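Local coordinates for Non-atp dependent l-selective hydantoinase (PDB 1GKR), which hydrolyses the ring of hydantoins, aryl derivatives more readily than alkyl ones, with substrate-dependent stereoselectivity, using two zinc ions per subunit, at residues 64-69 against 106-111; 134-139 against 174-179; 364-369 against 373-378. All blocks are in the same frame, centred on the assembly; numbering follows the deposited sequence.

Contact 1: residues 64-69 against 106-111; sequences IDMDLK and FLEKKK
Met66 reaches from the loop 64-69 to the helix 106-111 and sets the end of its side chain against the backbone at Lys109. Its methyl carbon does nearly all the touching: Met66 CE lies 3.7 Å from Lys109 CA, and the same CE is 4.0 Å from Lys109 CB. CG stands anti to the carbonyl carbon (chi1 -55°), and two further bends, at chi2 and chi3, fold the thioether so that its methyl end faces the helix. An unbranched, flexible residue suits this place, because it can bridge a gap of 7.4 Å between Met66 CA and Lys109 CA with an apolar methyl at its end. Lys109 belongs here for its long arm: the aliphatic part borders the methionine, and NZ reaches the neighbourhood of Ile64 O, at 4.4 Å, where Glu92 offers a weak, long ion pair.

The other side is looser. Glu108 is partly exposed and offers only its CG, 4.3 Å from Met66 CE, while its carboxylate lies farther from the methyl. The loop keeps its own shape: Asp65 OD2 accepts a hydrogen bond from Met66 N at 2.8 Å, from above the carboxylate plane, and also pairs with Arg116, while Asp65 OD1 accepts one from Phe75 N.

The loop directly follows strand 51-62 of the amidohydrolase barrel, whose His60 and His62 bind zinc, and the nearest side-chain atoms of Ile64 and His62 are about 4 Å apart. Thr96 touches both Met66 and Lys109, and on its inner side helix 103-116 leans on strand 120-123 through Leu123.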
loop_
_atom_site.group_PDB
_atom_site.type_symbol
_atom_site.label_atom_id
_atom_site.label_comp_id
_atom_site.label_asym_id
_atom_site.label_seq_id
_atom_site.Cartn_x
_atom_site.Cartn_y
_atom_site.Cartn_z
ATOM N N ILE A 64 11.772 20.301 -34.489
ATOM C CA ILE A 64 11.177 21.640 -34.494
ATOM C C ILE A 64 10.862 22.153 -35.884
ATOM O O ILE A 64 9.691 22.233 -36.256
ATOM C CB ILE A 64 12.083 22.677 -33.823
ATOM C CG1 ILE A 64 12.560 22.176 -32.455
ATOM C CG2 ILE A 64 11.317 23.995 -33.693
ATOM C CD1 ILE A 64 11.581 22.405 -31.332
ATOM N N ASP A 65 11.914 22.518 -36.624
ATOM C CA ASP A 65 11.824 23.017 -37.999
ATOM C C ASP A 65 10.870 24.207 -38.133
ATOM O O ASP A 65 10.792 25.062 -37.247
ATOM C CB ASP A 65 11.370 21.885 -38.932
ATOM C CG ASP A 65 11.816 22.082 -40.389
ATOM O OD1 ASP A 65 13.006 21.831 -40.693
ATOM O OD2 ASP A 65 10.974 22.477 -41.230
ATOM N N MET A 66 10.151 24.254 -39.251
ATOM C CA MET A 66 9.206 25.330 -39.537
ATOM C C MET A 66 9.875 26.704 -39.499
ATOM O O MET A 66 11.041 26.829 -39.876
ATOM C CB MET A 66 8.028 25.260 -38.569
ATOM C CG MET A 66 7.352 23.897 -38.580
ATOM S SD MET A 66 6.932 23.312 -40.258
ATOM C CE MET A 66 5.229 23.915 -40.391
ATOM N N ASP A 67 9.162 27.729 -39.046
ATOM C CA ASP A 67 9.733 29.078 -39.021
ATOM C C ASP A 67 11.018 29.227 -38.219
ATOM O O ASP A 67 11.723 30.230 -38.334
ATOM C CB ASP A 67 8.702 30.100 -38.514
ATOM C CG ASP A 67 7.543 30.296 -39.481
ATOM O OD1 ASP A 67 7.569 29.701 -40.589
ATOM O OD2 ASP A 67 6.605 31.046 -39.128
ATOM N N LEU A 68 11.338 28.227 -37.416
ATOM C CA LEU A 68 12.541 28.289 -36.605
ATOM C C LEU A 68 13.598 27.314 -37.094
ATOM O O LEU A 68 14.561 27.031 -36.382
ATOM C CB LEU A 68 12.190 27.956 -35.153
ATOM C CG LEU A 68 11.051 28.762 -34.525
ATOM C CD1 LEU A 68 10.776 28.229 -33.126
ATOM C CD2 LEU A 68 11.421 30.250 -34.490
ATOM N N LYS A 69 13.437 26.811 -38.308
ATOM C CA LYS A 69 14.380 25.830 -38.798
ATOM C C LYS A 69 15.852 26.236 -38.779
ATOM O O LYS A 69 16.713 25.394 -38.555
ATOM C CB LYS A 69 13.971 25.343 -40.189
ATOM C CG LYS A 69 14.253 26.287 -41.323
ATOM C CD LYS A 69 13.537 25.820 -42.595
ATOM C CE LYS A 69 12.040 26.092 -42.505
ATOM N NZ LYS A 69 11.289 25.584 -43.687
ATOM N N PHE A 106 -1.102 21.796 -38.524
ATOM C CA PHE A 106 -0.836 20.368 -38.607
ATOM C C PHE A 106 -0.678 19.940 -40.058
ATOM O O PHE A 106 0.311 19.290 -40.412
ATOM C CB PHE A 106 -1.981 19.589 -37.956
ATOM C CG PHE A 106 -1.758 18.101 -37.910
ATOM C CD1 PHE A 106 -1.029 17.521 -36.870
ATOM C CD2 PHE A 106 -2.251 17.279 -38.915
ATOM C CE1 PHE A 106 -0.790 16.142 -36.835
ATOM C CE2 PHE A 106 -2.019 15.900 -38.893
ATOM C CZ PHE A 106 -1.286 15.334 -37.851
ATOM N N LEU A 107 -1.656 20.290 -40.891
ATOM C CA LEU A 107 -1.607 19.936 -42.310
ATOM C C LEU A 107 -0.363 20.494 -42.995
ATOM O O LEU A 107 0.209 19.856 -43.885
ATOM C CB LEU A 107 -2.840 20.457 -43.048
ATOM C CG LEU A 107 -4.065 19.563 -43.228
ATOM C CD1 LEU A 107 -3.771 18.142 -42.812
ATOM C CD2 LEU A 107 -5.185 20.126 -42.412
ATOM N N GLU A 108 0.048 21.686 -42.578
ATOM C CA GLU A 108 1.216 22.311 -43.165
ATOM C C GLU A 108 2.487 21.577 -42.761
ATOM O O GLU A 108 3.350 21.325 -43.605
ATOM C CB GLU A 108 1.298 23.787 -42.754
ATOM C CG GLU A 108 2.344 24.606 -43.514
ATOM C CD GLU A 108 2.222 24.482 -45.039
ATOM O OE1 GLU A 108 1.075 24.434 -45.550
ATOM O OE2 GLU A 108 3.273 24.444 -45.726
ATOM N N LYS A 109 2.598 21.221 -41.479
ATOM C CA LYS A 109 3.782 20.513 -40.996
ATOM C C LYS A 109 3.890 19.149 -41.673
ATOM O O LYS A 109 4.980 18.699 -42.006
ATOM C CB LYS A 109 3.742 20.342 -39.472
ATOM C CG LYS A 109 5.037 19.765 -38.916
ATOM C CD LYS A 109 4.971 19.403 -37.432
ATOM C CE LYS A 109 5.344 20.563 -36.552
ATOM N NZ LYS A 109 5.988 20.091 -35.298
ATOM N N LYS A 110 2.753 18.503 -41.895
ATOM C CA LYS A 110 2.736 17.197 -42.533
ATOM C C LYS A 110 3.260 17.271 -43.962
ATOM O O LYS A 110 4.007 16.397 -44.419
ATOM C CB LYS A 110 1.314 16.664 -42.533
ATOM C CG LYS A 110 1.090 15.428 -43.367
ATOM C CD LYS A 110 -0.328 14.974 -43.133
ATOM C CE LYS A 110 -0.842 14.061 -44.217
ATOM N NZ LYS A 110 -2.292 13.812 -43.954
ATOM N N LYS A 111 2.852 18.325 -44.658
ATOM C CA LYS A 111 3.254 18.552 -46.034
ATOM C C LYS A 111 4.760 18.746 -46.078
ATOM O O LYS A 111 5.464 18.081 -46.833
ATOM C CB LYS A 111 2.538 19.790 -46.553
ATOM C CG LYS A 111 2.748 20.120 -48.013
ATOM C CD LYS A 111 1.894 21.338 -48.346
ATOM C CE LYS A 111 2.427 22.132 -49.533
ATOM N NZ LYS A 111 1.717 23.448 -49.636
#

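Contact 2: residues 134-139 against 174-179; sequences EIRKMH and AACGSV
Cys176, with the most surface buried here, lays its CB over one face of the His139 ring. Cys176 CB is 3.9 Å from the centroid of the His139 ring and only 6° off the ring normal, a CH-pi contact almost over its centre. The thiol lies obliquely to the same ring. With SG anti to its own carbonyl carbon (chi1 -68°), the sulfur is carried toward Arg136, where Cys176 SG is 4.0 Å from both CG and NE of Arg136. A small, polarisable residue suits this position, since it can face a ring and an aliphatic chain together. Arg136 gives the contact its methylenes and NE; its charged end is engaged by Asp140 in a salt bridge through NH1.

The second segment reaches this place as helix 163-176 of the amidohydrolase barrel ends in a Schellman motif. Gly177 is the C-prime residue, with a positive phi that glycine adopts easily, and Ser178 N bonds back to Ile173 O while a weak bond runs from Gly177 N to Ala174 O. The turn brings Ser178 round to the imidazole of His139.

There a water bridges the two segments. It lies in the ring plane at the edge, 2.7 Å from His139 ND1, and is also 2.7 Å from Ser178 OG, which has a weak further bond to Val144 O. His139 CG is anti to the backbone N (chi1 174°), which extends the imidazole across to helix 163-176. A leucine in place of His139 would probably leave this water without its nitrogen partner and Cys176 CB without a flat face to rest on. One turn earlier on the same helix, Ile135 packs on Ile169 and Ile173, and Ser178 CB approaches His139 ND1 obliquely at 4.0 Å.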
loop_
_atom_site.group_PDB
_atom_site.type_symbol
_atom_site.label_atom_id
_atom_site.label_comp_id
_atom_site.label_asym_id
_atom_site.label_seq_id
_atom_site.Cartn_x
_atom_site.Cartn_y
_atom_site.Cartn_z
ATOM N N GLU A 134 -9.730 21.776 -31.597
ATOM C CA GLU A 134 -8.796 21.441 -32.670
ATOM C C GLU A 134 -8.303 20.000 -32.538
ATOM O O GLU A 134 -7.903 19.373 -33.525
ATOM C CB GLU A 134 -7.584 22.378 -32.652
ATOM C CG GLU A 134 -7.880 23.800 -33.052
ATOM C CD GLU A 134 -8.516 23.903 -34.427
ATOM O OE1 GLU A 134 -7.929 23.403 -35.418
ATOM O OE2 GLU A 134 -9.609 24.495 -34.513
ATOM N N ILE A 135 -8.323 19.483 -31.314
ATOM C CA ILE A 135 -7.861 18.128 -31.051
ATOM C C ILE A 135 -8.585 17.085 -31.881
ATOM O O ILE A 135 -7.955 16.234 -32.504
ATOM C CB ILE A 135 -7.996 17.789 -29.564
ATOM C CG1 ILE A 135 -6.911 18.543 -28.791
ATOM C CG2 ILE A 135 -7.887 16.278 -29.351
ATOM C CD1 ILE A 135 -7.064 18.504 -27.311
ATOM N N ARG A 136 -9.908 17.152 -31.889
ATOM C CA ARG A 136 -10.710 16.221 -32.664
ATOM C C ARG A 136 -10.303 16.311 -34.134
ATOM O O ARG A 136 -10.203 15.301 -34.831
ATOM C CB ARG A 136 -12.176 16.595 -32.513
ATOM C CG ARG A 136 -13.062 15.483 -32.046
ATOM C CD ARG A 136 -13.237 14.460 -33.130
ATOM N NE ARG A 136 -13.958 13.305 -32.613
ATOM C CZ ARG A 136 -14.086 12.149 -33.256
ATOM N NH1 ARG A 136 -13.539 11.984 -34.460
ATOM N NH2 ARG A 136 -14.747 11.152 -32.679
ATOM N N LYS A 137 -10.062 17.538 -34.595
ATOM C CA LYS A 137 -9.683 17.797 -35.982
ATOM C C LYS A 137 -8.356 17.162 -36.379
ATOM O O LYS A 137 -8.242 16.541 -37.447
ATOM C CB LYS A 137 -9.582 19.303 -36.239
ATOM C CG LYS A 137 -10.859 20.111 -36.035
ATOM C CD LYS A 137 -10.623 21.550 -36.489
ATOM C CE LYS A 137 -11.790 22.467 -36.153
ATOM N NZ LYS A 137 -11.581 23.838 -36.711
ATOM N N MET A 138 -7.344 17.349 -35.531
ATOM C CA MET A 138 -6.026 16.793 -35.809
ATOM C C MET A 138 -6.069 15.267 -35.739
ATOM O O MET A 138 -5.409 14.580 -36.529
ATOM C CB MET A 138 -4.985 17.375 -34.840
ATOM C CG MET A 138 -4.702 18.829 -35.106
ATOM S SD MET A 138 -3.398 19.572 -34.122
ATOM C CE MET A 138 -4.314 20.150 -32.697
ATOM N N HIS A 139 -6.859 14.746 -34.802
ATOM C CA HIS A 139 -7.018 13.306 -34.656
ATOM C C HIS A 139 -7.493 12.739 -35.989
ATOM O O HIS A 139 -6.907 11.778 -36.512
ATOM C CB HIS A 139 -8.059 12.981 -33.585
ATOM C CG HIS A 139 -8.370 11.520 -33.477
ATOM N ND1 HIS A 139 -7.459 10.599 -33.012
ATOM C CD2 HIS A 139 -9.476 10.816 -33.816
ATOM C CE1 HIS A 139 -7.989 9.391 -33.069
ATOM N NE2 HIS A 139 -9.212 9.494 -33.555
ATOM N N ALA A 174 -9.686 10.691 -24.420
ATOM C CA ALA A 174 -10.320 9.412 -24.144
ATOM C C ALA A 174 -11.412 9.140 -25.151
ATOM O O ALA A 174 -11.548 8.022 -25.641
ATOM C CB ALA A 174 -10.897 9.400 -22.755
ATOM N N ALA A 175 -12.188 10.171 -25.460
ATOM C CA ALA A 175 -13.287 10.044 -26.403
ATOM C C ALA A 175 -12.832 9.783 -27.840
ATOM O O ALA A 175 -13.572 9.204 -28.623
ATOM C CB ALA A 175 -14.143 11.288 -26.350
ATOM N N CYS A 176 -11.624 10.216 -28.188
ATOM C CA CYS A 176 -11.090 10.011 -29.536
ATOM C C CYS A 176 -10.342 8.702 -29.601
ATOM O O CYS A 176 -10.085 8.185 -30.686
ATOM C CB CYS A 176 -10.112 11.127 -29.920
ATOM S SG CYS A 176 -10.862 12.741 -30.133
ATOM N N GLY A 177 -9.982 8.183 -28.431
ATOM C CA GLY A 177 -9.232 6.944 -28.361
ATOM C C GLY A 177 -7.802 7.198 -28.793
ATOM O O GLY A 177 -7.150 6.336 -29.387
ATOM N N SER A 178 -7.315 8.398 -28.499
ATOM C CA SER A 178 -5.972 8.785 -28.869
ATOM C C SER A 178 -5.039 8.548 -27.694
ATOM O O SER A 178 -5.346 7.762 -26.803
ATOM C CB SER A 178 -5.961 10.261 -29.268
ATOM O OG SER A 178 -4.676 10.670 -29.709
ATOM N N VAL A 179 -3.898 9.228 -27.700
ATOM C CA VAL A 179 -2.913 9.116 -26.630
ATOM C C VAL A 179 -2.543 10.530 -26.215
ATOM O O VAL A 179 -2.467 11.414 -27.058
ATOM C CB VAL A 179 -1.617 8.429 -27.130
ATOM C CG1 VAL A 179 -0.618 8.282 -25.991
ATOM C CG2 VAL A 179 -1.945 7.100 -27.731
HETATM O O HOH W 1 -4.883 10.227 -32.413
#

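Contact 3: residues 364-369 against 373-378; sequences MCEKPA and GIYPQK
This contact is a helix C-terminus folding back on its own last turns: helix 357-372, packed on the outside of the amidohydrolase barrel, ends in a Schellman motif, and residues 373-378 then run back beside Ala369 on the way to strand 389-393. Gly373 is the first residue to leave helical angles. Its positive phi of 77° comes easily to glycine, and it reverses the chain without putting a side chain in the turn. A backbone hydrogen bond runs from Ile374 N to Ala369 O, at 3.0 Å with an N-H...O angle of 155°, and so occupies a carbonyl at the end of the helix.

The apolar contact that usually accompanies this motif is present as well. Ala369 CB meets Ile374 CG1 at 3.9 Å, and that branch sits between the backbone N and the carbonyl carbon (chi1 58°), which keeps it over the alanine. Alanine is apt because its short side chain leaves room for the returning chain close by.

Tyr375 closes a second side. Ala369 CB lies at the edge of its ring, near the ring plane, 4.3 Å from Tyr375 CD1, and Glu366 CG is 4.4 Å from Tyr375 CE1. The carboxylate of Glu366 is held by Ser14, Lys370 makes a cation-pi contact with the tyrosine, and Asp15 of the second subunit packs on it. Within the helix, Pro368 has no N-H to give to the preceding turn, so the helix kinks there, and the proline rests on Val57 and Glu59 of strand 51-62. Beyond the turn, Lys378 N donates to Ile374 O at 3.0 Å.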
loop_
_atom_site.group_PDB
_atom_site.type_symbol
_atom_site.label_atom_id
_atom_site.label_comp_id
_atom_site.label_asym_id
_atom_site.label_seq_id
_atom_site.Cartn_x
_atom_site.Cartn_y
_atom_site.Cartn_z
ATOM N N MET A 364 12.433 0.273 -26.987
ATOM C CA MET A 364 12.816 1.188 -28.054
ATOM C C MET A 364 12.109 0.947 -29.369
ATOM O O MET A 364 12.187 1.792 -30.266
ATOM C CB MET A 364 14.333 1.158 -28.286
ATOM C CG MET A 364 15.093 1.750 -27.139
ATOM S SD MET A 364 16.843 1.918 -27.416
ATOM C CE MET A 364 16.909 3.544 -28.151
ATOM N N CYS A 365 11.422 -0.188 -29.496
ATOM C CA CYS A 365 10.722 -0.496 -30.736
ATOM C C CYS A 365 9.275 -0.909 -30.545
ATOM O O CYS A 365 8.361 -0.242 -31.019
ATOM C CB CYS A 365 11.442 -1.615 -31.489
ATOM S SG CYS A 365 13.226 -1.389 -31.676
ATOM N N GLU A 366 9.071 -2.016 -29.845
ATOM C CA GLU A 366 7.734 -2.545 -29.643
ATOM C C GLU A 366 6.725 -1.682 -28.896
ATOM O O GLU A 366 5.709 -1.297 -29.480
ATOM C CB GLU A 366 7.833 -3.919 -28.986
ATOM C CG GLU A 366 8.212 -5.013 -29.966
ATOM C CD GLU A 366 8.677 -6.290 -29.290
ATOM O OE1 GLU A 366 8.142 -6.608 -28.205
ATOM O OE2 GLU A 366 9.563 -6.976 -29.861
ATOM N N LYS A 367 6.983 -1.378 -27.625
ATOM C CA LYS A 367 6.031 -0.591 -26.855
ATOM C C LYS A 367 5.696 0.770 -27.469
ATOM O O LYS A 367 4.519 1.138 -27.584
ATOM C CB LYS A 367 6.513 -0.430 -25.409
ATOM C CG LYS A 367 5.805 -1.352 -24.426
ATOM C CD LYS A 367 6.612 -1.505 -23.134
ATOM C CE LYS A 367 5.849 -2.317 -22.091
ATOM N NZ LYS A 367 5.249 -3.536 -22.714
ATOM N N PRO A 368 6.716 1.556 -27.846
ATOM C CA PRO A 368 6.295 2.831 -28.430
ATOM C C PRO A 368 5.316 2.634 -29.610
ATOM O O PRO A 368 4.278 3.279 -29.663
ATOM C CB PRO A 368 7.623 3.498 -28.818
ATOM C CG PRO A 368 8.663 2.382 -28.692
ATOM C CD PRO A 368 8.168 1.520 -27.612
ATOM N N ALA A 369 5.621 1.726 -30.528
ATOM C CA ALA A 369 4.732 1.482 -31.657
ATOM C C ALA A 369 3.367 1.025 -31.158
ATOM O O ALA A 369 2.326 1.514 -31.598
ATOM C CB ALA A 369 5.320 0.427 -32.571
ATOM N N GLY A 373 -0.435 2.813 -31.550
ATOM C CA GLY A 373 -1.241 2.143 -32.543
ATOM C C GLY A 373 -0.653 2.046 -33.930
ATOM O O GLY A 373 -1.396 1.952 -34.897
ATOM N N ILE A 374 0.666 2.072 -34.054
ATOM C CA ILE A 374 1.271 1.948 -35.373
ATOM C C ILE A 374 2.006 0.615 -35.388
ATOM O O ILE A 374 2.823 0.346 -36.275
ATOM C CB ILE A 374 2.276 3.105 -35.642
ATOM C CG1 ILE A 374 3.378 3.123 -34.583
ATOM C CG2 ILE A 374 1.555 4.439 -35.612
ATOM C CD1 ILE A 374 4.357 4.281 -34.748
ATOM N N TYR A 375 1.649 -0.234 -34.424
ATOM C CA TYR A 375 2.321 -1.498 -34.207
ATOM C C TYR A 375 2.683 -2.460 -35.307
ATOM O O TYR A 375 3.700 -2.254 -35.981
ATOM C CB TYR A 375 1.671 -2.320 -33.096
ATOM C CG TYR A 375 2.444 -3.610 -32.827
ATOM C CD1 TYR A 375 3.808 -3.589 -32.528
ATOM C CD2 TYR A 375 1.816 -4.849 -32.911
ATOM C CE1 TYR A 375 4.525 -4.777 -32.323
ATOM C CE2 TYR A 375 2.514 -6.034 -32.706
ATOM C CZ TYR A 375 3.868 -6.001 -32.413
ATOM O OH TYR A 375 4.537 -7.206 -32.209
ATOM N N PRO A 376 1.859 -3.490 -35.554
ATOM C CA PRO A 376 2.351 -4.380 -36.620
ATOM C C PRO A 376 3.200 -3.691 -37.723
ATOM O O PRO A 376 4.249 -4.215 -38.116
ATOM C CB PRO A 376 1.086 -5.063 -37.112
ATOM C CG PRO A 376 0.051 -4.001 -36.904
ATOM C CD PRO A 376 0.387 -3.396 -35.566
ATOM N N GLN A 377 2.801 -2.493 -38.168
ATOM C CA GLN A 377 3.557 -1.788 -39.213
ATOM C C GLN A 377 5.000 -1.449 -38.816
ATOM O O GLN A 377 5.933 -1.771 -39.552
ATOM C CB GLN A 377 2.840 -0.506 -39.634
ATOM C CG GLN A 377 3.467 0.126 -40.855
ATOM C CD GLN A 377 2.811 1.435 -41.253
ATOM O OE1 GLN A 377 1.764 1.808 -40.728
ATOM N NE2 GLN A 377 3.422 2.134 -42.195
ATOM N N LYS A 378 5.176 -0.787 -37.671
ATOM C CA LYS A 378 6.513 -0.434 -37.172
ATOM C C LYS A 378 6.759 -1.166 -35.859
ATOM O O LYS A 378 5.827 -1.649 -35.241
ATOM C CB LYS A 378 6.616 1.070 -36.906
ATOM C CG LYS A 378 6.293 1.948 -38.086
ATOM C CD LYS A 378 7.293 1.748 -39.197
ATOM C CE LYS A 378 6.968 2.634 -40.380
ATOM N NZ LYS A 378 7.989 2.489 -41.446
#

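How the contacts relate
Contacts 1 and 3 are buried, whereas contact 2 is only partly so, with Arg136 exposed. Contact 1 rests on apolar touches between a loop and a helix, contact 2 combines a ring face, a sulfur and a bridging water, and contact 3 adds apolar packing to a backbone bond. Contacts 2 and 3 both use a Schellman turn, but contact 3 folds back on its own helix while contact 2 joins two different helices. Contacts 1 and 2 meet where Phe106 CB touches Met138 CG at 4.0 Å, as helices 103-116 and 132-140 pack together. Strand 51-62 leads into the loop of contact 1 and supports the helix of contact 3, yet only contact 1 lies near the zinc site.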